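Local coordinates for phospho-2-dehydro-3-deoxyheptonate aldolase/chorismate mutase (Thermus thermophilus, PDB 2D8D), which acts as a chorismate mutase, an isomerase, through its dimeric N-terminal domain, the remainder of the longer protein probably being a 3-deoxy-7-phosphoheptulonate synthase, at the interface of chains A and B. Numbering follows the deposited sequence. Chains: chain A/B, phospho-2-dehydro-3-deoxyheptonate aldolase/chorismate mutase.

The interface of chains A and B. Residues chain A 32, 36-37, 40, 42; chain B 3-5, 8.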
# COMPACT_ATOMS: atom_id res chain seq x y z
N GLU A 32 -16.32 -8.44 -4.00
CA GLU A 32 -17.35 -9.26 -3.40
C GLU A 32 -18.41 -8.39 -2.74
O GLU A 32 -19.61 -8.66 -2.87
CB GLU A 32 -16.77 -10.23 -2.38
CG GLU A 32 -17.82 -11.15 -1.78
CD GLU A 32 -18.69 -11.79 -2.84
OE1 GLU A 32 -18.13 -12.48 -3.73
OE2 GLU A 32 -19.92 -11.61 -2.79
N LEU A 36 -22.67 -7.94 -3.76
CA LEU A 36 -23.77 -8.01 -2.82
C LEU A 36 -24.55 -6.70 -2.82
O LEU A 36 -25.78 -6.69 -2.81
CB LEU A 36 -23.25 -8.32 -1.42
CG LEU A 36 -22.66 -9.73 -1.29
CD1 LEU A 36 -22.04 -9.89 0.09
CD2 LEU A 36 -23.74 -10.77 -1.53
N GLN A 37 -23.83 -5.58 -2.85
CA GLN A 37 -24.48 -4.28 -2.87
C GLN A 37 -25.35 -4.14 -4.11
O GLN A 37 -26.47 -3.64 -4.04
CB GLN A 37 -23.45 -3.15 -2.82
CG GLN A 37 -22.68 -3.11 -1.51
CD GLN A 37 -21.51 -2.15 -1.53
OE1 GLN A 37 -20.82 -2.05 -2.54
NE2 GLN A 37 -21.28 -1.46 -0.42
N LEU A 40 -28.54 -6.15 -3.73
CA LEU A 40 -29.41 -5.53 -2.74
C LEU A 40 -29.83 -4.09 -3.03
O LEU A 40 -30.53 -3.47 -2.23
CB LEU A 40 -28.74 -5.61 -1.36
CG LEU A 40 -28.42 -7.03 -0.89
CD1 LEU A 40 -27.61 -6.97 0.39
CD2 LEU A 40 -29.71 -7.81 -0.68
N LEU A 42 -27.90 -1.42 -3.18
CA LEU A 42 -27.18 -0.48 -2.33
C LEU A 42 -26.06 0.22 -3.09
O LEU A 42 -25.51 -0.32 -4.05
CB LEU A 42 -26.58 -1.22 -1.14
CG LEU A 42 -27.56 -2.07 -0.33
CD1 LEU A 42 -26.79 -2.89 0.70
CD2 LEU A 42 -28.58 -1.17 0.35
N GLU B 3 -24.26 -9.15 8.67
CA GLU B 3 -24.52 -10.00 7.47
C GLU B 3 -23.23 -10.27 6.70
O GLU B 3 -22.14 -10.19 7.25
CB GLU B 3 -25.54 -9.33 6.56
CG GLU B 3 -25.15 -7.93 6.11
CD GLU B 3 -26.21 -7.28 5.22
OE1 GLU B 3 -26.40 -7.74 4.08
OE2 GLU B 3 -26.84 -6.30 5.67
N ARG B 4 -23.37 -10.59 5.42
CA ARG B 4 -22.20 -10.87 4.58
C ARG B 4 -21.41 -9.59 4.31
O ARG B 4 -20.18 -9.61 4.33
CB ARG B 4 -22.64 -11.51 3.27
CG ARG B 4 -23.24 -12.90 3.45
CD ARG B 4 -23.98 -13.34 2.20
NE ARG B 4 -25.11 -12.45 1.93
CZ ARG B 4 -25.90 -12.55 0.87
NH1 ARG B 4 -25.70 -13.49 -0.03
NH2 ARG B 4 -26.91 -11.69 0.72
N ILE B 5 -22.11 -8.49 4.04
CA ILE B 5 -21.41 -7.24 3.79
C ILE B 5 -20.69 -6.81 5.07
O ILE B 5 -19.55 -6.35 5.02
CB ILE B 5 -22.39 -6.13 3.33
CG1 ILE B 5 -22.93 -6.49 1.94
CG2 ILE B 5 -21.68 -4.78 3.32
CD1 ILE B 5 -23.93 -5.49 1.39
N LEU B 8 -17.60 -8.89 5.40
CA LEU B 8 -16.60 -8.48 4.43
C LEU B 8 -15.94 -7.17 4.85
O LEU B 8 -14.73 -6.98 4.64
CB LEU B 8 -17.23 -8.35 3.04
CG LEU B 8 -17.49 -9.69 2.35
CD1 LEU B 8 -18.52 -9.53 1.25
CD2 LEU B 8 -16.18 -10.24 1.80
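A:Leu36 is the hub of this apolar patch of the chorismate mutase dimer, hiding 77 Å² against chain B, the highest value among the residues of the patch, its two methyl branches dividing the work. With CG anti to the carbonyl carbon (chi1 -67°), the side chain turns toward chain B, and its extended second torsion sends CD1 outward to lie between B:Arg4 and B:Leu8, 3.6 Å from B:Arg4 CB and 3.7 Å from B:Leu8 CD1; both side chains cross the leucine at roughly a right angle. CD2 instead caps the guanidinium of B:Arg4, centred 3.6 Å above its plane. The arginine reaches that position by a bend at chi3 (-63°), so the contact is methyl against face, an apolar one that involves no hydrogen bond. An alanine in place of A:Leu36 would remove both branches and would probably uncover the arginine's face and loosen the packing around B:Leu8.

B:Ile5 fills the next position along. Its CG1 packs 3.8 Å from A:Leu36 CB, and its extended arm (chi2 179°) carries CD1 among A:Gln37, A:Leu40 and A:Leu42. A:Leu40 meets that methyl tip to tip, whereas A:Leu42 crosses obliquely, with CD1 3.9 Å from B:Ile5 CD1. At the opposite margin, the aliphatic CG of A:Glu32 rests 3.5 Å from B:Leu8 CD1. No polar atoms bond across the patch: even the opposite charges of A:Glu32 OE2 and B:Arg4 NH1 stand 6.7 Å apart, so any attraction would be long-range.

The patch joins the C-terminal end of A's helix 4-40 and the following loop to the N-terminal start of B's helix 4-40. These long helices run antiparallel, and two-fold symmetry repeats the contact at their other end.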